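Local atomic coordinates of Lv-ranaspumin (Lv-RSN-1) (Leptodactylus vastus, PDB entry 4K82), a protein that probably acts as a surfactant in the foam nest of the frog, a largely alpha-helical protein held together by four disulfide bonds. Residues D200-I203 and L204-P208; E107-F110 and N111-D115; D70-V73 and A74-L78; A17-T20 and K21-D25; C168-G172 and V173-D177. All coordinates share one frame; numbering follows the deposited sequence.

Contact 1. Residues D200-I203 and L204-P208; sequences DLLI and LVLCP
Leu-204 N reaches back one turn to Asp-200 O at 2.8 Å, and the CB of Leu-204 rests against the same carbonyl oxygen; the carboxylate of Asp-200 turns instead to a salt bridge with Lys-196. Val-205 N makes a weak hydrogen bond of 3.1 Å to Leu-201 O, while its CB meets Leu-201 CD1. Leu-206 N takes the same oxygen more firmly, at 2.8 Å and nearly straight (169°), so Leu-201 O accepts two N-H groups. The Leu-206 side chain slants across that of Leu-201, its CD1 lying 3.7 Å from Leu-201 CG. With CG swung opposite the backbone N (chi1 178°), Leu-201 brings its branches round to Val-205 and Leu-206; an alanine here would probably open a gap beside Leu-206 CD1 and leave Val-205 CB without its methyl neighbour. Cys-207 N bonds to Leu-202 O at 2.8 Å, repeating the i to i+5 pairing of Leu-206 that marks a pi-type widening within helix 196-212, and its SG is joined to Cys-146. Pro-208, having no N-H to give, sets its ring carbon CD 3.3 Å from Ile-203 O, where the helix kinks.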
loop_
_atom_site.group_PDB
_atom_site.type_symbol
_atom_site.label_atom_id
_atom_site.label_comp_id
_atom_site.label_asym_id
_atom_site.label_seq_id
_atom_site.Cartn_x
_atom_site.Cartn_y
_atom_site.Cartn_z
ATOM N N ASP A 200 -10.923 9.869 11.125
ATOM C CA ASP A 200 -9.700 9.623 11.883
ATOM C C ASP A 200 -8.630 8.979 11.020
ATOM O O ASP A 200 -7.465 9.368 11.063
ATOM C CB ASP A 200 -9.979 8.697 13.070
ATOM C CG ASP A 200 -10.721 9.384 14.185
ATOM O OD1 ASP A 200 -10.790 10.629 14.167
ATOM O OD2 ASP A 200 -11.228 8.673 15.081
ATOM N N LEU A 201 -9.029 7.982 10.245
ATOM C CA LEU A 201 -8.093 7.298 9.364
ATOM C C LEU A 201 -7.490 8.287 8.365
ATOM O O LEU A 201 -6.272 8.305 8.145
ATOM C CB LEU A 201 -8.791 6.136 8.658
ATOM C CG LEU A 201 -7.953 5.349 7.650
ATOM C CD1 LEU A 201 -6.813 4.637 8.354
ATOM C CD2 LEU A 201 -8.827 4.365 6.910
ATOM N N LEU A 202 -8.330 9.116 7.755
ATOM C CA LEU A 202 -7.839 10.112 6.800
ATOM C C LEU A 202 -6.911 11.098 7.474
ATOM O O LEU A 202 -5.767 11.282 7.067
ATOM C CB LEU A 202 -8.996 10.883 6.171
ATOM C CG LEU A 202 -9.725 10.205 5.023
ATOM C CD1 LEU A 202 -10.957 11.011 4.664
ATOM C CD2 LEU A 202 -8.800 10.084 3.819
ATOM N N ILE A 203 -7.412 11.729 8.523
ATOM C CA ILE A 203 -6.682 12.826 9.145
ATOM C C ILE A 203 -5.429 12.397 9.919
ATOM O O ILE A 203 -4.383 13.045 9.824
ATOM C CB ILE A 203 -7.629 13.652 10.041
ATOM C CG1 ILE A 203 -8.722 14.297 9.176
ATOM C CG2 ILE A 203 -6.854 14.687 10.853
ATOM C CD1 ILE A 203 -9.945 14.768 9.950
ATOM N N LEU A 204 -5.523 11.307 10.670
ATOM C CA LEU A 204 -4.414 10.894 11.526
ATOM C C LEU A 204 -3.384 10.021 10.815
ATOM O O LEU A 204 -2.217 9.980 11.212
ATOM C CB LEU A 204 -4.932 10.135 12.751
ATOM C CG LEU A 204 -5.665 10.925 13.833
ATOM C CD1 LEU A 204 -6.221 9.969 14.877
ATOM C CD2 LEU A 204 -4.723 11.933 14.469
ATOM N N VAL A 205 -3.818 9.326 9.769
ATOM C CA VAL A 205 -3.016 8.263 9.175
ATOM C C VAL A 205 -2.733 8.496 7.688
ATOM O O VAL A 205 -1.579 8.640 7.268
ATOM C CB VAL A 205 -3.710 6.897 9.369
ATOM C CG1 VAL A 205 -2.885 5.798 8.775
ATOM C CG2 VAL A 205 -3.959 6.620 10.873
ATOM N N LEU A 206 -3.790 8.551 6.891
ATOM C CA LEU A 206 -3.611 8.601 5.432
ATOM C C LEU A 206 -3.028 9.922 4.917
ATOM O O LEU A 206 -2.089 9.931 4.104
ATOM C CB LEU A 206 -4.922 8.270 4.719
ATOM C CG LEU A 206 -5.404 6.826 4.882
ATOM C CD1 LEU A 206 -6.827 6.679 4.360
ATOM C CD2 LEU A 206 -4.451 5.857 4.168
ATOM N N CYS A 207 -3.579 11.043 5.357
ATOM C CA CYS A 207 -3.058 12.322 4.878
ATOM C C CYS A 207 -1.591 12.562 5.284
ATOM O O CYS A 207 -0.797 13.029 4.477
ATOM C CB CYS A 207 -3.976 13.488 5.264
ATOM S SG CYS A 207 -5.503 13.574 4.249
ATOM N N PRO A 208 -1.213 12.210 6.521
ATOM C CA PRO A 208 0.215 12.349 6.831
ATOM C C PRO A 208 1.097 11.429 5.981
ATOM O O PRO A 208 2.206 11.815 5.617
ATOM C CB PRO A 208 0.284 11.955 8.307
ATOM C CG PRO A 208 -1.054 12.322 8.838
ATOM C CD PRO A 208 -2.008 11.957 7.741
#

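Contact 2. Residues E107-F110 and N111-D115; sequences ETVF and NAVCD
Glu-107 O receives the backbone N-H of Asn-111 at 2.8 Å, the shortest hydrogen bond between 107-110 and 111-115, with the donor tilted 34° from the carbonyl plane. The Asn-111 side chain folds back over the same oxygen: its CG stands beside the backbone N (chi1 -66°), which carries the amide carbon to 3.1 Å from Glu-107 O. ND2 is also near that oxygen, but the angle is too poor for a hydrogen bond, so the amide lies against the carbonyl without gripping it. On its other branch, Asn-111 OD1 comes within 3.7 Å of Phe-110 CD1, the amide and ring planes standing almost perpendicular at 83°. Further along, Ala-112 N bonds to Thr-108 O, Val-113 N to Val-109 O at 2.9 Å and Cys-114 N to Phe-110 O, the regular i to i+4 pattern of an alpha-helix. Val-109 and Val-113 lie side by side and point the same way, CG1 of the first 4.2 Å from CG2 of the second. At the start of helix 107-121, Asp-106 OD1 accepts the N-H of Val-109. Phe-110 and Val-113 pack on helix 29-42, to which Cys-114 is tied by its disulfide with Cys-38, and the Phe-110 ring meets that of Tyr-97 in helix 89-102; Ala-112 and Val-113 touch Asn-209 of helix 196-212.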
loop_
_atom_site.group_PDB
_atom_site.type_symbol
_atom_site.label_atom_id
_atom_site.label_comp_id
_atom_site.label_asym_id
_atom_site.label_seq_id
_atom_site.Cartn_x
_atom_site.Cartn_y
_atom_site.Cartn_z
ATOM N N GLU A 107 13.411 3.918 5.958
ATOM C CA GLU A 107 12.533 3.104 6.788
ATOM C C GLU A 107 11.378 3.919 7.369
ATOM O O GLU A 107 10.365 3.364 7.782
ATOM C CB GLU A 107 13.315 2.355 7.877
ATOM C CG GLU A 107 14.263 1.293 7.318
ATOM C CD GLU A 107 14.651 0.229 8.337
ATOM O OE1 GLU A 107 13.745 -0.384 8.945
ATOM O OE2 GLU A 107 15.866 -0.001 8.522
ATOM N N THR A 108 11.523 5.237 7.388
ATOM C CA THR A 108 10.414 6.084 7.803
ATOM C C THR A 108 9.244 5.933 6.833
ATOM O O THR A 108 8.091 5.806 7.249
ATOM C CB THR A 108 10.825 7.559 7.901
ATOM O OG1 THR A 108 11.872 7.691 8.871
ATOM C CG2 THR A 108 9.634 8.408 8.318
ATOM N N VAL A 109 9.550 5.945 5.537
ATOM C CA VAL A 109 8.535 5.737 4.513
ATOM C C VAL A 109 8.038 4.301 4.582
ATOM O O VAL A 109 6.833 4.053 4.613
ATOM C CB VAL A 109 9.078 6.041 3.099
ATOM C CG1 VAL A 109 8.120 5.527 2.031
ATOM C CG2 VAL A 109 9.308 7.534 2.932
ATOM N N PHE A 110 8.972 3.353 4.630
ATOM C CA PHE A 110 8.603 1.945 4.710
ATOM C C PHE A 110 7.648 1.654 5.867
ATOM O O PHE A 110 6.605 1.032 5.680
ATOM C CB PHE A 110 9.845 1.059 4.838
ATOM C CG PHE A 110 9.553 -0.407 4.668
ATOM C CD1 PHE A 110 9.085 -1.162 5.731
ATOM C CD2 PHE A 110 9.734 -1.026 3.439
ATOM C CE1 PHE A 110 8.800 -2.507 5.579
ATOM C CE2 PHE A 110 9.459 -2.379 3.285
ATOM C CZ PHE A 110 8.993 -3.116 4.354
ATOM N N ASN A 111 8.004 2.113 7.060
ATOM C CA ASN A 111 7.192 1.830 8.238
ATOM C C ASN A 111 5.833 2.523 8.203
ATOM O O ASN A 111 4.831 1.953 8.642
ATOM C CB ASN A 111 7.953 2.185 9.520
ATOM C CG ASN A 111 9.160 1.292 9.742
ATOM O OD1 ASN A 111 9.216 0.175 9.223
ATOM N ND2 ASN A 111 10.133 1.776 10.510
ATOM N N ALA A 112 5.794 3.739 7.661
ATOM C CA ALA A 112 4.540 4.475 7.543
ATOM C C ALA A 112 3.599 3.756 6.584
ATOM O O ALA A 112 2.403 3.648 6.833
ATOM C CB ALA A 112 4.792 5.903 7.069
ATOM N N VAL A 113 4.150 3.269 5.474
ATOM C CA VAL A 113 3.362 2.487 4.517
ATOM C C VAL A 113 2.905 1.165 5.139
ATOM O O VAL A 113 1.766 0.729 4.950
ATOM C CB VAL A 113 4.166 2.205 3.234
ATOM C CG1 VAL A 113 3.408 1.249 2.331
ATOM C CG2 VAL A 113 4.470 3.508 2.492
ATOM N N CYS A 114 3.792 0.546 5.908
ATOM C CA CYS A 114 3.485 -0.715 6.558
ATOM C C CYS A 114 2.326 -0.555 7.541
ATOM O O CYS A 114 1.396 -1.365 7.565
ATOM C CB CYS A 114 4.730 -1.219 7.283
ATOM S SG CYS A 114 4.726 -2.974 7.671
ATOM N N ASP A 115 2.379 0.501 8.345
ATOM C CA ASP A 115 1.312 0.773 9.309
ATOM C C ASP A 115 -0.040 1.002 8.620
ATOM O O ASP A 115 -1.066 0.474 9.060
ATOM C CB ASP A 115 1.683 1.946 10.222
ATOM C CG ASP A 115 2.814 1.597 11.191
ATOM O OD1 ASP A 115 3.159 0.398 11.316
ATOM O OD2 ASP A 115 3.356 2.526 11.829
#

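Contact 3. Residues D70-V73 and A74-L78; sequences DDIV and ADLGL
Val-73 O collects three N-H groups as the helix ends, all weakly: Leu-76 N and Gly-77 N at 3.3 Å and Leu-78 N at 3.4 Å. The i to i+5 bond from Leu-78 N, together with Gly-77 N on Ala-74 O at 3.0 Å and the positive phi of Gly-77 (83°), makes a Schellman motif that terminates helix 69-76. Before this point the bonds are ordinary: Ala-74 N to Asp-70 O, Asp-75 N to Asp-71 O and Leu-76 N to Ile-72 O, at 3.0 to 3.1 Å. Apolar contact follows the same turn. Val-73 CG1 lies 4.0 Å from Leu-78 CB, their side chains crossing at about a right angle, so the residue beyond the glycine folds back onto the last turn. Ile-72 and Leu-76 run alongside each other, CG2 of the isoleucine 4.2 Å from CD1 of the leucine. Among the charged groups, Asp-75 CG stands beside its own backbone N (chi1 -59°), and OD2 accepts the backbone N-H of Thr-16. That bond links the helix to the start of helix 14-24, while Val-73 and Leu-78 together pack against Val-87 and against Ile-92 of helix 89-102.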
loop_
_atom_site.group_PDB
_atom_site.type_symbol
_atom_site.label_atom_id
_atom_site.label_comp_id
_atom_site.label_asym_id
_atom_site.label_seq_id
_atom_site.Cartn_x
_atom_site.Cartn_y
_atom_site.Cartn_z
ATOM N N ASP A 70 13.086 -13.654 -10.217
ATOM C CA ASP A 70 13.934 -14.847 -10.283
ATOM C C ASP A 70 15.390 -14.512 -9.996
ATOM O O ASP A 70 16.082 -15.263 -9.295
ATOM C CB ASP A 70 13.843 -15.507 -11.661
ATOM C CG ASP A 70 12.553 -16.270 -11.864
ATOM O OD1 ASP A 70 11.916 -16.654 -10.864
ATOM O OD2 ASP A 70 12.185 -16.497 -13.036
ATOM N N ASP A 71 15.854 -13.391 -10.543
ATOM C CA ASP A 71 17.217 -12.929 -10.297
ATOM C C ASP A 71 17.419 -12.613 -8.823
ATOM O O ASP A 71 18.450 -12.954 -8.250
ATOM C CB ASP A 71 17.541 -11.679 -11.116
ATOM C CG ASP A 71 17.694 -11.966 -12.587
ATOM O OD1 ASP A 71 17.837 -13.150 -12.945
ATOM O OD2 ASP A 71 17.675 -10.998 -13.376
ATOM N N ILE A 72 16.441 -11.935 -8.221
ATOM C CA ILE A 72 16.529 -11.589 -6.805
ATOM C C ILE A 72 16.552 -12.844 -5.937
ATOM O O ILE A 72 17.338 -12.942 -4.990
ATOM C CB ILE A 72 15.394 -10.627 -6.377
ATOM C CG1 ILE A 72 15.572 -9.287 -7.095
ATOM C CG2 ILE A 72 15.400 -10.439 -4.861
ATOM C CD1 ILE A 72 14.358 -8.380 -7.043
ATOM N N VAL A 73 15.721 -13.823 -6.275
ATOM C CA VAL A 73 15.698 -15.070 -5.518
ATOM C C VAL A 73 17.044 -15.804 -5.598
ATOM O O VAL A 73 17.510 -16.366 -4.608
ATOM C CB VAL A 73 14.544 -16.004 -5.975
ATOM C CG1 VAL A 73 14.683 -17.372 -5.343
ATOM C CG2 VAL A 73 13.190 -15.402 -5.598
ATOM N N ALA A 74 17.655 -15.784 -6.780
ATOM C CA ALA A 74 18.979 -16.379 -6.981
ATOM C C ALA A 74 20.008 -15.747 -6.051
ATOM O O ALA A 74 20.774 -16.446 -5.379
ATOM C CB ALA A 74 19.414 -16.233 -8.432
ATOM N N ASP A 75 20.016 -14.419 -6.002
ATOM C CA ASP A 75 20.944 -13.693 -5.137
ATOM C C ASP A 75 20.681 -13.857 -3.635
ATOM O O ASP A 75 21.603 -13.731 -2.829
ATOM C CB ASP A 75 20.958 -12.206 -5.504
ATOM C CG ASP A 75 21.363 -11.968 -6.943
ATOM O OD1 ASP A 75 21.983 -12.870 -7.545
ATOM O OD2 ASP A 75 21.059 -10.881 -7.474
ATOM N N LEU A 76 19.433 -14.120 -3.249
ATOM C CA LEU A 76 19.123 -14.368 -1.847
ATOM C C LEU A 76 19.638 -15.755 -1.455
ATOM O O LEU A 76 19.737 -16.082 -0.272
ATOM C CB LEU A 76 17.617 -14.245 -1.568
ATOM C CG LEU A 76 16.960 -12.861 -1.709
ATOM C CD1 LEU A 76 15.436 -12.937 -1.533
ATOM C CD2 LEU A 76 17.554 -11.869 -0.724
ATOM N N GLY A 77 19.957 -16.563 -2.460
ATOM C CA GLY A 77 20.525 -17.881 -2.235
ATOM C C GLY A 77 19.483 -18.941 -1.939
ATOM O O GLY A 77 19.814 -20.053 -1.537
ATOM N N LEU A 78 18.216 -18.602 -2.152
ATOM C CA LEU A 78 17.112 -19.499 -1.816
ATOM C C LEU A 78 16.975 -20.731 -2.732
ATOM O O LEU A 78 16.171 -21.619 -2.459
ATOM C CB LEU A 78 15.800 -18.706 -1.782
ATOM C CG LEU A 78 15.777 -17.619 -0.710
ATOM C CD1 LEU A 78 14.511 -16.767 -0.749
ATOM C CD2 LEU A 78 15.955 -18.294 0.649
#

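Contact 4. Residues A17-T20 and K21-D25; sequences ACLT and KALKD
Cys-18 O is held by two donors: the backbone N of Ala-22 at 2.9 Å and a water that donates a hydrogen bond to it at 2.6 Å. The same water accepts from Lys-21 NZ, so the ammonium group is linked through it to the preceding turn. Lys-21 NZ also forms a salt bridge with Asp-25 OD2 at 2.8 Å. Its chain leaves with CG opposite the backbone N and then bends at its last two torsions (chi3 62°, chi4 43°), which curls the ammonium round between the water and the carboxylate. The ammonium group is thus shared between one turn before and one turn after, and its positive charge would probably favour the ionised form of Asp-25. The threonine hydroxyl of Thr-20, standing beside its own backbone N, is hydrogen-bonded to Thr-16 O.

The remaining backbone bonds across the pair, Lys-21 N to Ala-17 O and Leu-23 N to Leu-19 O, continue the i to i+4 pattern. They belong to the last turns of helix 14-24, the first helix of this mainly helical protein, which is fastened by the Cys-18 to Cys-67 disulfide.

Apolar contact runs along another flank. The side chains of Leu-19 and Leu-23 meet at a slant, CG of the first 4.1 Å from CD1 of the second, and both reach Leu-29 of helix 29-42 and residues of helix 89-102. Separately, the extended chain of Lys-24 is laid alongside Thr-20, pointing the same way and placing NZ 4.1 Å from Thr-20 CG2.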
loop_
_atom_site.group_PDB
_atom_site.type_symbol
_atom_site.label_atom_id
_atom_site.label_comp_id
_atom_site.label_asym_id
_atom_site.label_seq_id
_atom_site.Cartn_x
_atom_site.Cartn_y
_atom_site.Cartn_z
ATOM N N ALA A 17 21.534 -5.949 -7.809
ATOM C CA ALA A 17 22.035 -4.773 -8.497
ATOM C C ALA A 17 20.886 -4.004 -9.134
ATOM O O ALA A 17 20.793 -2.783 -9.009
ATOM C CB ALA A 17 23.045 -5.176 -9.560
ATOM N N CYS A 18 20.017 -4.736 -9.823
ATOM C CA CYS A 18 18.901 -4.133 -10.537
ATOM C C CYS A 18 17.949 -3.463 -9.547
ATOM O O CYS A 18 17.465 -2.353 -9.784
ATOM C CB CYS A 18 18.168 -5.198 -11.354
ATOM S SG CYS A 18 16.693 -4.616 -12.230
ATOM N N LEU A 19 17.688 -4.155 -8.443
ATOM C CA LEU A 19 16.810 -3.642 -7.402
ATOM C C LEU A 19 17.380 -2.362 -6.804
ATOM O O LEU A 19 16.664 -1.378 -6.619
ATOM C CB LEU A 19 16.623 -4.691 -6.301
ATOM C CG LEU A 19 15.769 -4.241 -5.124
ATOM C CD1 LEU A 19 14.363 -3.880 -5.612
ATOM C CD2 LEU A 19 15.727 -5.337 -4.075
ATOM N N THR A 20 18.676 -2.390 -6.502
ATOM C CA THR A 20 19.386 -1.239 -5.944
ATOM C C THR A 20 19.201 0.022 -6.792
ATOM O O THR A 20 18.861 1.093 -6.280
ATOM C CB THR A 20 20.898 -1.543 -5.815
ATOM O OG1 THR A 20 21.092 -2.651 -4.930
ATOM C CG2 THR A 20 21.646 -0.340 -5.284
ATOM N N LYS A 21 19.418 -0.110 -8.094
ATOM C CA LYS A 21 19.271 1.028 -8.987
ATOM C C LYS A 21 17.805 1.441 -9.092
ATOM O O LYS A 21 17.478 2.634 -9.091
ATOM C CB LYS A 21 19.832 0.698 -10.372
ATOM C CG LYS A 21 20.028 1.928 -11.252
ATOM C CD LYS A 21 20.296 1.555 -12.701
ATOM C CE LYS A 21 19.117 0.801 -13.305
ATOM N NZ LYS A 21 17.787 1.396 -12.947
ATOM N N ALA A 22 16.925 0.445 -9.171
ATOM C CA ALA A 22 15.499 0.692 -9.330
ATOM C C ALA A 22 14.926 1.530 -8.181
ATOM O O ALA A 22 14.033 2.349 -8.391
ATOM C CB ALA A 22 14.749 -0.624 -9.456
ATOM N N LEU A 23 15.451 1.331 -6.976
ATOM C CA LEU A 23 14.992 2.093 -5.811
ATOM C C LEU A 23 15.431 3.560 -5.861
ATOM O O LEU A 23 14.827 4.420 -5.215
ATOM C CB LEU A 23 15.486 1.438 -4.521
ATOM C CG LEU A 23 14.827 0.099 -4.185
ATOM C CD1 LEU A 23 15.621 -0.630 -3.110
ATOM C CD2 LEU A 23 13.389 0.323 -3.727
ATOM N N LYS A 24 16.478 3.844 -6.632
ATOM C CA LYS A 24 16.968 5.212 -6.773
ATOM C C LYS A 24 16.267 5.947 -7.913
ATOM O O LYS A 24 16.364 7.169 -8.018
ATOM C CB LYS A 24 18.487 5.228 -6.971
ATOM C CG LYS A 24 19.267 4.701 -5.774
ATOM C CD LYS A 24 20.759 4.572 -6.063
ATOM C CE LYS A 24 21.498 3.981 -4.865
ATOM N NZ LYS A 24 22.901 3.588 -5.184
ATOM N N ASP A 25 15.562 5.204 -8.764
ATOM C CA ASP A 25 14.821 5.805 -9.874
ATOM C C ASP A 25 13.536 6.471 -9.388
ATOM O O ASP A 25 13.026 6.148 -8.312
ATOM C CB ASP A 25 14.478 4.756 -10.936
ATOM C CG ASP A 25 15.707 4.169 -11.599
ATOM O OD1 ASP A 25 16.737 4.874 -11.682
ATOM O OD2 ASP A 25 15.640 3.000 -12.043
HETATM O O HOH W 1 17.182 -1.303 -12.180
#

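Contact 5. Residues C168-G172 and V173-D177; sequences CVLGG and VGLDD
Leu-170 CB sits 3.3 Å from Val-173 O, the first step of a side chain that leans over the turn and onto the helix after it. CG follows at 4.0 Å from the same oxygen. From there CD1 carries the contact: it lies 3.6 Å from Val-173 O, 3.9 Å from Leu-175 CA and 3.9 Å from Leu-175 CD1. The torsions explain the reach, for CG stands opposite the carbonyl carbon (chi1 -51°) and the chain then runs on extended to one methyl (chi2 179°). Beneath it the backbone reverses in a type I' beta turn from Leu-170 to Val-173, closed by a weak hydrogen bond of 3.3 Å from Val-173 N to Leu-170 O. Gly-171 and Gly-172 fill the two middle places with positive phi, and at Gly-172 any side chain would collide with the carbonyl oxygen of Gly-171. Val-173 lays CB and CG2 near Leu-170 O and touches Ile-194 and Leu-178. Gly-174 then takes the N-cap position of helix 175-180. Leu-170 also touches Leu-163 of helix 152-165, and Leu-175 touches Lys-160 and Glu-164 of that helix, so the turn is laid against it. The meeting of Leu-170 CD1 with Leu-175 CD1 joins the turn to the start of helix 175-180. With a single weak hydrogen bond between the two segments, the type I' turn probably owes its shape chiefly to the paired glycines.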
loop_
_atom_site.group_PDB
_atom_site.type_symbol
_atom_site.label_atom_id
_atom_site.label_comp_id
_atom_site.label_asym_id
_atom_site.label_seq_id
_atom_site.Cartn_x
_atom_site.Cartn_y
_atom_site.Cartn_z
ATOM N N CYS A 168 -14.235 -1.189 0.825
ATOM C CA CYS A 168 -13.718 -1.904 1.981
ATOM C C CYS A 168 -13.221 -0.962 3.091
ATOM O O CYS A 168 -13.367 -1.262 4.277
ATOM C CB CYS A 168 -12.615 -2.873 1.537
ATOM S SG CYS A 168 -11.605 -2.290 0.137
ATOM N N VAL A 169 -12.664 0.187 2.708
ATOM C CA VAL A 169 -12.140 1.140 3.689
ATOM C C VAL A 169 -13.258 1.773 4.519
ATOM O O VAL A 169 -13.011 2.288 5.610
ATOM C CB VAL A 169 -11.259 2.232 3.043
ATOM C CG1 VAL A 169 -12.095 3.426 2.648
ATOM C CG2 VAL A 169 -10.175 2.670 4.003
ATOM N N LEU A 170 -14.489 1.709 4.016
ATOM C CA LEU A 170 -15.640 2.211 4.770
ATOM C C LEU A 170 -15.954 1.309 5.965
ATOM O O LEU A 170 -16.711 1.685 6.862
ATOM C CB LEU A 170 -16.871 2.336 3.869
ATOM C CG LEU A 170 -16.697 3.096 2.553
ATOM C CD1 LEU A 170 -17.993 3.134 1.750
ATOM C CD2 LEU A 170 -16.186 4.500 2.816
ATOM N N GLY A 171 -15.391 0.108 5.961
ATOM C CA GLY A 171 -15.534 -0.815 7.077
ATOM C C GLY A 171 -16.956 -1.270 7.344
ATOM O O GLY A 171 -17.338 -1.452 8.497
ATOM N N GLY A 172 -17.742 -1.450 6.286
ATOM C CA GLY A 172 -19.103 -1.935 6.428
ATOM C C GLY A 172 -20.168 -0.853 6.453
ATOM O O GLY A 172 -21.348 -1.141 6.252
ATOM N N VAL A 173 -19.765 0.387 6.716
ATOM C CA VAL A 173 -20.704 1.502 6.656
ATOM C C VAL A 173 -21.002 1.805 5.192
ATOM O O VAL A 173 -20.081 1.967 4.388
ATOM C CB VAL A 173 -20.149 2.766 7.349
ATOM C CG1 VAL A 173 -21.120 3.933 7.188
ATOM C CG2 VAL A 173 -19.872 2.495 8.826
ATOM N N GLY A 174 -22.285 1.863 4.846
ATOM C CA GLY A 174 -22.689 2.204 3.494
ATOM C C GLY A 174 -22.186 3.587 3.132
ATOM O O GLY A 174 -22.124 4.467 3.989
ATOM N N LEU A 175 -21.815 3.773 1.868
ATOM C CA LEU A 175 -21.329 5.065 1.393
ATOM C C LEU A 175 -22.357 6.178 1.603
ATOM O O LEU A 175 -22.017 7.297 1.997
ATOM C CB LEU A 175 -20.974 4.978 -0.092
ATOM C CG LEU A 175 -20.383 6.256 -0.673
ATOM C CD1 LEU A 175 -18.908 6.354 -0.317
ATOM C CD2 LEU A 175 -20.602 6.315 -2.182
ATOM N N ASP A 176 -23.617 5.860 1.332
ATOM C CA ASP A 176 -24.688 6.832 1.439
ATOM C C ASP A 176 -24.825 7.355 2.869
ATOM O O ASP A 176 -24.834 8.561 3.101
ATOM C CB ASP A 176 -26.004 6.239 0.914
ATOM C CG ASP A 176 -26.402 4.952 1.630
ATOM O OD1 ASP A 176 -25.547 4.344 2.319
ATOM O OD2 ASP A 176 -27.576 4.541 1.495
ATOM N N ASP A 177 -24.891 6.456 3.843
ATOM C CA ASP A 177 -25.004 6.891 5.225
ATOM C C ASP A 177 -23.747 7.591 5.735
ATOM O O ASP A 177 -23.829 8.505 6.561
ATOM C CB ASP A 177 -25.353 5.715 6.144
ATOM C CG ASP A 177 -26.823 5.352 6.090
ATOM O OD1 ASP A 177 -27.594 6.058 5.412
ATOM O OD2 ASP A 177 -27.209 4.358 6.731
#

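The five contacts are local and spread along an elongated helical chain. Contacts 3 and 4 lie on the same side of its centre, their centres about 15 Å apart, while contact 5 lies on the opposite side, about 42 Å from contact 3 and 39 Å from contact 4 between centres. Contact 2 lies between, its centre about 19 Å from that of contact 4 and 14 Å from that of contact 1. Contacts 1 and 5 touch directly, Leu-201 CD2 packing 3.6 Å from Val-169 CG2, which joins helix 196-212 to the 168-172 segment. Disulfide cysteines occur in contacts 1, 2, 4 and 5, one from each of the four bridges.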